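Local structure of glycoside Hydrolase Family 43_12 (Metagenome, 7JVH) at residues N181-L186 with I206-L211; T134-T139 with P174-D179. The protein probably hydrolyses glycosidic bonds in plant cell-wall polysaccharides or oligosaccharides, as a subfamily 12 member of glycoside hydrolase family 43 from a gut metagenome. One frame throughout, in Å; residues are numbered along the deposited sequence.

Contact 1 of 2, residues N181-L186 with I206-L211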
loop_
_atom_site.group_PDB
_atom_site.type_symbol
_atom_site.label_atom_id
_atom_site.label_comp_id
_atom_site.label_asym_id
_atom_site.label_seq_id
_atom_site.Cartn_x
_atom_site.Cartn_y
_atom_site.Cartn_z
ATOM N N ASN A 181 -23.634 -10.265 -22.793
ATOM C CA ASN A 181 -24.157 -11.512 -23.344
ATOM C C ASN A 181 -23.823 -12.690 -22.456
ATOM O O ASN A 181 -23.714 -13.794 -22.945
ATOM C CB ASN A 181 -23.577 -11.779 -24.742
ATOM C CG ASN A 181 -22.082 -11.559 -24.816
ATOM O OD1 ASN A 181 -21.373 -11.536 -23.812
ATOM N ND2 ASN A 181 -21.591 -11.394 -26.016
ATOM N N GLY A 182 -23.602 -12.471 -21.157
ATOM C CA GLY A 182 -23.298 -13.562 -20.249
ATOM C C GLY A 182 -21.869 -14.070 -20.320
ATOM O O GLY A 182 -21.463 -14.882 -19.486
ATOM N N LYS A 183 -21.082 -13.561 -21.271
ATOM C CA LYS A 183 -19.681 -13.919 -21.381
ATOM C C LYS A 183 -18.816 -13.053 -20.474
ATOM O O LYS A 183 -19.044 -11.848 -20.340
ATOM C CB LYS A 183 -19.223 -13.825 -22.836
ATOM C CG LYS A 183 -19.914 -14.844 -23.723
ATOM C CD LYS A 183 -19.377 -14.770 -25.145
ATOM C CE LYS A 183 -20.004 -15.784 -26.092
ATOM N NZ LYS A 183 -19.365 -17.113 -25.922
ATOM N N ALA A 184 -17.829 -13.691 -19.843
ATOM C CA ALA A 184 -16.869 -13.031 -18.978
ATOM C C ALA A 184 -15.473 -13.182 -19.552
ATOM O O ALA A 184 -15.161 -14.171 -20.207
ATOM C CB ALA A 184 -16.936 -13.631 -17.593
ATOM N N TYR A 185 -14.632 -12.180 -19.294
ATOM C CA TYR A 185 -13.270 -12.151 -19.808
ATOM C C TYR A 185 -12.288 -11.771 -18.715
ATOM O O TYR A 185 -12.666 -11.286 -17.650
ATOM C CB TYR A 185 -13.181 -11.199 -20.996
ATOM C CG TYR A 185 -14.154 -11.575 -22.089
ATOM C CD1 TYR A 185 -13.840 -12.565 -23.013
ATOM C CD2 TYR A 185 -15.411 -10.964 -22.176
ATOM C CE1 TYR A 185 -14.731 -12.927 -24.008
ATOM C CE2 TYR A 185 -16.309 -11.319 -23.167
ATOM C CZ TYR A 185 -15.965 -12.303 -24.079
ATOM O OH TYR A 185 -16.857 -12.654 -25.059
ATOM N N LEU A 186 -11.013 -12.031 -18.991
ATOM C CA LEU A 186 -9.945 -11.748 -18.062
ATOM C C LEU A 186 -8.773 -11.249 -18.866
ATOM O O LEU A 186 -8.356 -11.893 -19.826
ATOM C CB LEU A 186 -9.569 -13.016 -17.310
ATOM C CG LEU A 186 -8.509 -12.870 -16.218
ATOM C CD1 LEU A 186 -8.633 -14.024 -15.240
ATOM C CD2 LEU A 186 -7.089 -12.759 -16.788
ATOM N N ILE A 206 -5.746 -11.412 -23.258
ATOM C CA ILE A 206 -7.127 -11.592 -22.824
ATOM C C ILE A 206 -7.529 -13.063 -22.925
ATOM O O ILE A 206 -7.038 -13.791 -23.785
ATOM C CB ILE A 206 -8.087 -10.690 -23.623
ATOM C CG1 ILE A 206 -9.477 -10.680 -22.986
ATOM C CG2 ILE A 206 -8.175 -11.115 -25.090
ATOM C CD1 ILE A 206 -10.376 -9.588 -23.557
ATOM N N TRP A 207 -8.407 -13.485 -22.005
ATOM C CA TRP A 207 -8.956 -14.839 -21.933
ATOM C C TRP A 207 -10.446 -14.727 -21.709
ATOM O O TRP A 207 -10.891 -13.836 -20.996
ATOM C CB TRP A 207 -8.414 -15.584 -20.717
ATOM C CG TRP A 207 -6.952 -15.840 -20.684
ATOM C CD1 TRP A 207 -5.978 -14.974 -20.304
ATOM C CD2 TRP A 207 -6.294 -17.079 -20.986
ATOM N NE1 TRP A 207 -4.754 -15.581 -20.364
ATOM C CE2 TRP A 207 -4.913 -16.871 -20.789
ATOM C CE3 TRP A 207 -6.733 -18.334 -21.421
ATOM C CZ2 TRP A 207 -3.963 -17.874 -21.015
ATOM C CZ3 TRP A 207 -5.786 -19.335 -21.639
ATOM C CH2 TRP A 207 -4.416 -19.092 -21.448
ATOM N N GLU A 208 -11.209 -15.655 -22.283
ATOM C CA GLU A 208 -12.589 -15.884 -21.880
ATOM C C GLU A 208 -12.538 -16.551 -20.506
ATOM O O GLU A 208 -11.625 -17.329 -20.221
ATOM C CB GLU A 208 -13.327 -16.770 -22.892
ATOM C CG GLU A 208 -14.848 -16.754 -22.749
ATOM C CD GLU A 208 -15.560 -17.472 -23.905
ATOM O OE1 GLU A 208 -14.971 -17.570 -25.005
ATOM O OE2 GLU A 208 -16.715 -17.933 -23.725
ATOM N N TYR A 209 -13.518 -16.232 -19.656
ATOM C CA TYR A 209 -13.544 -16.673 -18.264
ATOM C C TYR A 209 -14.811 -17.473 -18.024
ATOM O O TYR A 209 -15.884 -17.109 -18.497
ATOM C CB TYR A 209 -13.476 -15.456 -17.332
ATOM C CG TYR A 209 -13.326 -15.734 -15.837
ATOM C CD1 TYR A 209 -12.068 -15.919 -15.253
ATOM C CD2 TYR A 209 -14.438 -15.745 -14.999
ATOM C CE1 TYR A 209 -11.937 -16.144 -13.885
ATOM C CE2 TYR A 209 -14.315 -15.965 -13.632
ATOM C CZ TYR A 209 -13.067 -16.164 -13.076
ATOM O OH TYR A 209 -12.949 -16.387 -11.712
ATOM N N ASP A 210 -14.666 -18.581 -17.294
ATOM C CA ASP A 210 -15.758 -19.469 -16.961
ATOM C C ASP A 210 -16.246 -19.119 -15.560
ATOM O O ASP A 210 -15.526 -19.333 -14.581
ATOM C CB ASP A 210 -15.297 -20.925 -17.029
ATOM C CG ASP A 210 -16.440 -21.907 -16.820
ATOM O OD1 ASP A 210 -17.271 -21.689 -15.913
ATOM O OD2 ASP A 210 -16.518 -22.903 -17.569
ATOM N N LEU A 211 -17.473 -18.587 -15.477
ATOM C CA LEU A 211 -18.042 -18.096 -14.230
ATOM C C LEU A 211 -18.350 -19.231 -13.263
ATOM O O LEU A 211 -18.151 -19.090 -12.064
ATOM C CB LEU A 211 -19.286 -17.247 -14.498
ATOM C CG LEU A 211 -18.975 -15.974 -15.294
ATOM C CD1 LEU A 211 -20.150 -15.569 -16.171
ATOM C CD2 LEU A 211 -18.550 -14.835 -14.379
#

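Contact 2 of 2, residues T134-T139 with P174-D179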
loop_
_atom_site.group_PDB
_atom_site.type_symbol
_atom_site.label_atom_id
_atom_site.label_comp_id
_atom_site.label_asym_id
_atom_site.label_seq_id
_atom_site.Cartn_x
_atom_site.Cartn_y
_atom_site.Cartn_z
ATOM N N THR A 134 -22.339 -10.304 -7.587
ATOM C CA THR A 134 -21.187 -10.889 -6.911
ATOM C C THR A 134 -19.969 -10.013 -7.067
ATOM O O THR A 134 -19.733 -9.470 -8.144
ATOM C CB THR A 134 -20.832 -12.293 -7.462
ATOM O OG1 THR A 134 -22.009 -13.117 -7.501
ATOM C CG2 THR A 134 -19.779 -12.967 -6.570
ATOM N N PHE A 135 -19.202 -9.898 -5.980
ATOM C CA PHE A 135 -17.931 -9.170 -5.959
ATOM C C PHE A 135 -16.754 -10.125 -6.229
ATOM O O PHE A 135 -16.818 -11.317 -5.940
ATOM C CB PHE A 135 -17.746 -8.446 -4.625
ATOM C CG PHE A 135 -18.689 -7.285 -4.417
ATOM C CD1 PHE A 135 -19.980 -7.487 -3.913
ATOM C CD2 PHE A 135 -18.289 -5.989 -4.710
ATOM C CE1 PHE A 135 -20.840 -6.424 -3.722
ATOM C CE2 PHE A 135 -19.146 -4.919 -4.519
ATOM C CZ PHE A 135 -20.424 -5.136 -4.025
ATOM N N TYR A 136 -15.673 -9.558 -6.774
ATOM C CA TYR A 136 -14.464 -10.268 -7.188
ATOM C C TYR A 136 -13.245 -9.422 -6.820
ATOM O O TYR A 136 -13.172 -8.247 -7.172
ATOM C CB TYR A 136 -14.481 -10.478 -8.703
ATOM C CG TYR A 136 -15.496 -11.482 -9.193
ATOM C CD1 TYR A 136 -16.798 -11.097 -9.525
ATOM C CD2 TYR A 136 -15.147 -12.816 -9.350
ATOM C CE1 TYR A 136 -17.720 -12.021 -9.974
ATOM C CE2 TYR A 136 -16.063 -13.757 -9.814
ATOM C CZ TYR A 136 -17.353 -13.354 -10.122
ATOM O OH TYR A 136 -18.274 -14.258 -10.581
HETATM N N MSE A 137 -12.301 -10.023 -6.095
HETATM C CA MSE A 137 -10.992 -9.425 -5.887
HETATM C C MSE A 137 -9.949 -10.344 -6.519
HETATM O O MSE A 137 -9.715 -11.448 -6.028
HETATM C CB MSE A 137 -10.735 -9.225 -4.387
HETATM C CG MSE A 137 -9.677 -8.189 -4.075
HETATM SE SE MSE A 137 -7.886 -8.790 -4.567
HETATM C CE MSE A 137 -7.544 -7.680 -6.078
ATOM N N ILE A 138 -9.343 -9.884 -7.619
ATOM C CA ILE A 138 -8.386 -10.681 -8.370
ATOM C C ILE A 138 -6.990 -10.030 -8.372
ATOM O O ILE A 138 -6.843 -8.844 -8.642
ATOM C CB ILE A 138 -8.889 -10.931 -9.816
ATOM C CG1 ILE A 138 -8.026 -11.977 -10.517
ATOM C CG2 ILE A 138 -8.912 -9.649 -10.629
ATOM C CD1 ILE A 138 -8.557 -12.369 -11.890
ATOM N N THR A 139 -5.963 -10.847 -8.112
ATOM C CA THR A 139 -4.586 -10.380 -7.965
ATOM C C THR A 139 -3.555 -11.490 -8.219
ATOM O O THR A 139 -3.918 -12.636 -8.488
ATOM C CB THR A 139 -4.393 -9.802 -6.549
ATOM O OG1 THR A 139 -3.114 -9.176 -6.453
ATOM C CG2 THR A 139 -4.518 -10.877 -5.499
ATOM N N PRO A 174 -3.931 -9.106 -13.199
ATOM C CA PRO A 174 -5.198 -9.653 -13.687
ATOM C C PRO A 174 -6.363 -8.682 -13.467
ATOM O O PRO A 174 -6.341 -7.884 -12.536
ATOM C CB PRO A 174 -5.386 -10.890 -12.806
ATOM C CG PRO A 174 -4.588 -10.609 -11.576
ATOM C CD PRO A 174 -3.395 -9.840 -12.046
ATOM N N SER A 175 -7.380 -8.776 -14.324
ATOM C CA SER A 175 -8.566 -7.929 -14.229
ATOM C C SER A 175 -9.681 -8.540 -15.068
ATOM O O SER A 175 -9.494 -8.848 -16.234
ATOM C CB SER A 175 -8.220 -6.509 -14.696
ATOM O OG SER A 175 -9.282 -5.613 -14.570
ATOM N N LEU A 176 -10.847 -8.721 -14.448
ATOM C CA LEU A 176 -12.010 -9.317 -15.080
ATOM C C LEU A 176 -12.923 -8.243 -15.669
ATOM O O LEU A 176 -12.916 -7.092 -15.220
ATOM C CB LEU A 176 -12.798 -10.135 -14.067
ATOM C CG LEU A 176 -12.051 -11.245 -13.350
ATOM C CD1 LEU A 176 -12.770 -11.625 -12.064
ATOM C CD2 LEU A 176 -11.882 -12.444 -14.263
ATOM N N PHE A 177 -13.690 -8.638 -16.691
ATOM C CA PHE A 177 -14.712 -7.807 -17.305
ATOM C C PHE A 177 -15.897 -8.687 -17.682
ATOM O O PHE A 177 -15.714 -9.765 -18.261
ATOM C CB PHE A 177 -14.168 -7.101 -18.548
ATOM C CG PHE A 177 -15.237 -6.562 -19.453
ATOM C CD1 PHE A 177 -15.852 -5.349 -19.186
ATOM C CD2 PHE A 177 -15.646 -7.290 -20.574
ATOM C CE1 PHE A 177 -16.852 -4.873 -20.017
ATOM C CE2 PHE A 177 -16.645 -6.814 -21.410
ATOM C CZ PHE A 177 -17.244 -5.598 -21.135
ATOM N N PHE A 178 -17.109 -8.221 -17.358
ATOM C CA PHE A 178 -18.337 -8.968 -17.579
ATOM C C PHE A 178 -19.208 -8.303 -18.640
ATOM O O PHE A 178 -19.834 -7.288 -18.381
ATOM C CB PHE A 178 -19.092 -9.104 -16.256
ATOM C CG PHE A 178 -18.254 -9.657 -15.144
ATOM C CD1 PHE A 178 -17.896 -10.996 -15.132
ATOM C CD2 PHE A 178 -17.805 -8.831 -14.113
ATOM C CE1 PHE A 178 -17.105 -11.512 -14.105
ATOM C CE2 PHE A 178 -17.014 -9.334 -13.081
ATOM C CZ PHE A 178 -16.664 -10.677 -13.077
ATOM N N ASP A 179 -19.240 -8.901 -19.833
ATOM C CA ASP A 179 -19.961 -8.364 -20.997
ATOM C C ASP A 179 -21.485 -8.514 -20.845
ATOM O O ASP A 179 -21.962 -8.969 -19.818
ATOM C CB ASP A 179 -19.480 -9.060 -22.275
ATOM C CG ASP A 179 -19.505 -8.153 -23.482
ATOM O OD1 ASP A 179 -20.343 -7.220 -23.526
ATOM O OD2 ASP A 179 -18.662 -8.357 -24.381
#

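Contact 1 of 2, residues N181-L186 with I206-L211
Leu186 and Trp207 face each other as an antiparallel hydrogen-bonded pair: Leu186 N reaches Trp207 O at 2.7 Å, and Trp207 N returns to Leu186 O at 2.7 Å. Tyr209 N also donates to Ala184 O, and between these bonds Tyr185 and Glu208 form a non-hydrogen-bonded pair.

The one charged link is long: Lys183 NZ lies 3.5 Å from Glu208 OE2. With CG anti to the backbone N (chi1 -165°) and the chain extended beyond, Glu208 passes the Tyr185 ring, Glu208 CG 4.0 Å from Tyr185 CE1, and presents its carboxylate to the exposed lysine.

Apolar contacts fill the sheet face that carries Ala184, Leu186 and Tyr209. Leu186 CD1 packs 3.9 Å from Tyr209 CD1, while the small Ala184 admits Leu211, Ala184 CB lying 3.8 Å from Leu211 CD2. The polar end of Tyr209 is held by Asp214, and Trp207 NE1 by His188.

Strands 184-190 and 203-210 are the inner pair of a four-stranded antiparallel sheet, one blade of the five-bladed propeller known for family 43, with strand 175-178 beside the first and strand 215-226 beside the second.

Contact 2 of 2, residues T134-T139 with P174-D179
Two successive blades of the five-bladed beta-propeller characteristic of family 43 pack face against face here, Tyr136 and Ile138 of strand 134-142 meeting Pro174, Leu176 and Phe178 on and just before strand 175-178. The short strands run at 144° to each other and their axes come no nearer than 7.5 Å, a spacing for interlocking side chains rather than for shared backbone bonds.

Phe178 sets its CZ over one face of the Tyr136 ring, off toward the rim, with Phe178 CZ 3.5 Å from Tyr136 CE1. The ring planes are 40° apart, an oblique pairing. The bond to CB of Tyr136 already points toward strand 175-178, and with CG anti to the carbonyl carbon (chi1 -71°) the ring lies beneath Phe178 CZ. The Leu176 side chain runs at about a right angle to that of Tyr136, Leu176 CD1 3.8 Å from Tyr136 CD2. Ile138, beta-branched and well suited to a strand, sends CD1 to within 3.6 Å of Pro174 CB and 4.0 Å of Leu176 CG. The rigid proline also lies against backbone, Pro174 CG 3.6 Å from Thr139 CA.

An alanine in place of Tyr136 would probably leave Phe178 CZ without the ring face beneath it, open a gap beside Leu176 and leave Asn132 without its hydroxyl partner.

No hydrogen bond crosses the contact. Tyr136 OH finds its partner in Asn132, while Ser175, whose side chain starts out away from strand 134-142, pairs with His242. Cohesion between the blades here therefore rests on the burial of carbon surfaces and on their fit.

Contact 2 comes first along the chain and closes before contact 1 opens, their centres about 10 Å apart. Contact 1 is made within one four-stranded sheet, whereas contact 2 joins that sheet to the preceding one; all four segments belong to the family 43 region. Strand 175-178 leads directly into strand 184-190 and lies beside it, with a probable hydrogen bond from Tyr185 N to Phe177 O at 2.8 Å. Leu176 and Phe178 of contact 2 also touch contact 1, where Tyr209 packs on Leu176 and Leu211 on Phe178. The apolar face of Ala184, Leu186 and Tyr209 thus continues into the layer between the blades, so inner pairing and inter-blade packing meet at strand 175-178.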